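Side-chain contact in DsrH (Allochromatium vinosum, PDB 2HY5), which probably takes part in sulfur transfer during the oxidation of stored sulfur, working in a complex with DsrE and DsrF: residues 31-36 with 63-68. Numbering follows the deposited sequence.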
loop_
_atom_site.group_PDB
_atom_site.type_symbol
_atom_site.label_atom_id
_atom_site.label_comp_id
_atom_site.label_asym_id
_atom_site.label_seq_id
_atom_site.Cartn_x
_atom_site.Cartn_y
_atom_site.Cartn_z
ATOM N N LEU C 31 0.059 -18.877 -7.883
ATOM C CA LEU C 31 1.106 -18.920 -6.876
ATOM C C LEU C 31 0.836 -17.884 -5.810
ATOM O O LEU C 31 0.647 -16.698 -6.105
ATOM C CB LEU C 31 2.486 -18.646 -7.481
ATOM C CG LEU C 31 3.581 -18.499 -6.411
ATOM C CD1 LEU C 31 3.844 -19.849 -5.745
ATOM C CD2 LEU C 31 4.851 -17.965 -7.036
ATOM N N LEU C 32 0.830 -18.345 -4.570
ATOM C CA LEU C 32 0.605 -17.485 -3.425
ATOM C C LEU C 32 1.963 -17.204 -2.799
ATOM O O LEU C 32 2.687 -18.133 -2.446
ATOM C CB LEU C 32 -0.282 -18.202 -2.411
ATOM C CG LEU C 32 -1.630 -18.699 -2.942
ATOM C CD1 LEU C 32 -2.295 -19.607 -1.899
ATOM C CD2 LEU C 32 -2.514 -17.502 -3.272
ATOM N N PHE C 33 2.326 -15.931 -2.688
ATOM C CA PHE C 33 3.592 -15.599 -2.058
ATOM C C PHE C 33 3.414 -14.341 -1.215
ATOM O O PHE C 33 2.369 -13.698 -1.281
ATOM C CB PHE C 33 4.735 -15.490 -3.090
ATOM C CG PHE C 33 4.668 -14.288 -3.994
ATOM C CD1 PHE C 33 3.593 -14.090 -4.854
ATOM C CD2 PHE C 33 5.725 -13.381 -4.029
ATOM C CE1 PHE C 33 3.573 -13.010 -5.737
ATOM C CE2 PHE C 33 5.714 -12.302 -4.907
ATOM C CZ PHE C 33 4.637 -12.116 -5.764
ATOM N N GLU C 34 4.411 -14.012 -0.402
ATOM C CA GLU C 34 4.304 -12.875 0.501
ATOM C C GLU C 34 3.082 -13.123 1.389
ATOM O O GLU C 34 2.885 -14.238 1.869
ATOM C CB GLU C 34 4.172 -11.561 -0.282
ATOM C CG GLU C 34 5.467 -11.155 -0.975
ATOM C CD GLU C 34 5.386 -9.807 -1.668
ATOM O OE1 GLU C 34 4.519 -8.990 -1.293
ATOM O OE2 GLU C 34 6.205 -9.560 -2.580
ATOM N N ASP C 35 2.257 -12.103 1.597
ATOM C CA ASP C 35 1.074 -12.246 2.441
ATOM C C ASP C 35 -0.027 -13.120 1.828
ATOM O O ASP C 35 -0.990 -13.490 2.511
ATOM C CB ASP C 35 0.514 -10.863 2.790
ATOM C CG ASP C 35 1.393 -10.104 3.776
ATOM O OD1 ASP C 35 1.109 -8.912 4.021
ATOM O OD2 ASP C 35 2.359 -10.691 4.323
ATOM N N GLY C 36 0.108 -13.449 0.546
ATOM C CA GLY C 36 -0.886 -14.294 -0.094
ATOM C C GLY C 36 -0.866 -15.699 0.493
ATOM O O GLY C 36 -1.834 -16.456 0.359
ATOM N N GLY C 63 7.121 -21.602 -0.140
ATOM C CA GLY C 63 7.598 -22.096 1.142
ATOM C C GLY C 63 8.346 -21.093 2.001
ATOM O O GLY C 63 8.117 -21.035 3.209
ATOM N N PRO C 64 9.266 -20.308 1.420
ATOM C CA PRO C 64 10.015 -19.318 2.199
ATOM C C PRO C 64 9.099 -18.329 2.924
ATOM O O PRO C 64 9.345 -17.990 4.084
ATOM C CB PRO C 64 10.893 -18.654 1.146
ATOM C CG PRO C 64 11.199 -19.791 0.224
ATOM C CD PRO C 64 9.836 -20.440 0.065
ATOM N N ASP C 65 8.053 -17.858 2.246
ATOM C CA ASP C 65 7.123 -16.925 2.877
ATOM C C ASP C 65 6.264 -17.648 3.914
ATOM O O ASP C 65 5.930 -17.085 4.957
ATOM C CB ASP C 65 6.249 -16.226 1.825
ATOM C CG ASP C 65 6.954 -15.032 1.185
ATOM O OD1 ASP C 65 7.540 -14.223 1.939
ATOM O OD2 ASP C 65 6.913 -14.884 -0.058
ATOM N N LEU C 66 5.917 -18.900 3.632
ATOM C CA LEU C 66 5.127 -19.689 4.573
ATOM C C LEU C 66 5.886 -19.827 5.882
ATOM O O LEU C 66 5.353 -19.551 6.958
ATOM C CB LEU C 66 4.875 -21.094 4.015
ATOM C CG LEU C 66 3.545 -21.441 3.354
ATOM C CD1 LEU C 66 3.663 -22.822 2.724
ATOM C CD2 LEU C 66 2.418 -21.413 4.386
ATOM N N LYS C 67 7.138 -20.266 5.779
ATOM C CA LYS C 67 7.984 -20.475 6.949
ATOM C C LYS C 67 8.262 -19.186 7.710
ATOM O O LYS C 67 8.291 -19.173 8.938
ATOM C CB LYS C 67 9.327 -21.095 6.541
ATOM C CG LYS C 67 9.259 -22.319 5.648
ATOM C CD LYS C 67 10.669 -22.700 5.207
ATOM C CE LYS C 67 10.685 -23.527 3.924
ATOM N NZ LYS C 67 9.966 -24.825 4.050
ATOM N N ALA C 68 8.478 -18.101 6.980
ATOM C CA ALA C 68 8.768 -16.822 7.605
ATOM C C ALA C 68 7.602 -16.365 8.476
ATOM O O ALA C 68 7.791 -15.691 9.491
ATOM C CB ALA C 68 9.053 -15.785 6.540
#
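At the C-terminal ends of the strands of the parallel sheet of this DsrEFH-like alpha/beta fold, the chain leaving strand 29-32 is tied to helix 63-68, which follows the neighbouring strand 58-62, by one carboxylate-to-backbone bond. D65, in the first turn of the helix, gives OD2 to the amide N of E34 at 2.7 Å, with an N-H...O angle of 155°. The amide does not come in the plane of the carboxylate: it meets OD2 from above, 72° out of it, with D65 CG 3.2 Å from E34 N and D65 OD2 3.3 Å from E34 CA. The D65 CB already points toward segment 31-36, and with CG beside the backbone N (chi1 -83°) OD2 is set down at E34 N. The same OD2 lies at the edge of the F33 ring, near its plane and 3.8 Å from F33 CB, while the ring itself packs edge-to-face with F88. The E34 side chain runs alongside that of D65, and its OE2 is hydrogen-bonded to S19 of the DsrE chain. The second oxygen, D65 OD1, is held by a salt bridge to R69 and a hydrogen bond to Q15 of the DsrE chain, and R69 also pairs with D35, which probably offsets the acidity gathered here. With an alanine here, the amide of buried E34 is likely to lose its acceptor across this contact, and R69 one of its carboxylate partners. Around the bond the chain makes a type II' beta turn, F33 to G36, and runs on into a 3-10 segment; G36 N closes the turn on F33 O at 2.9 Å.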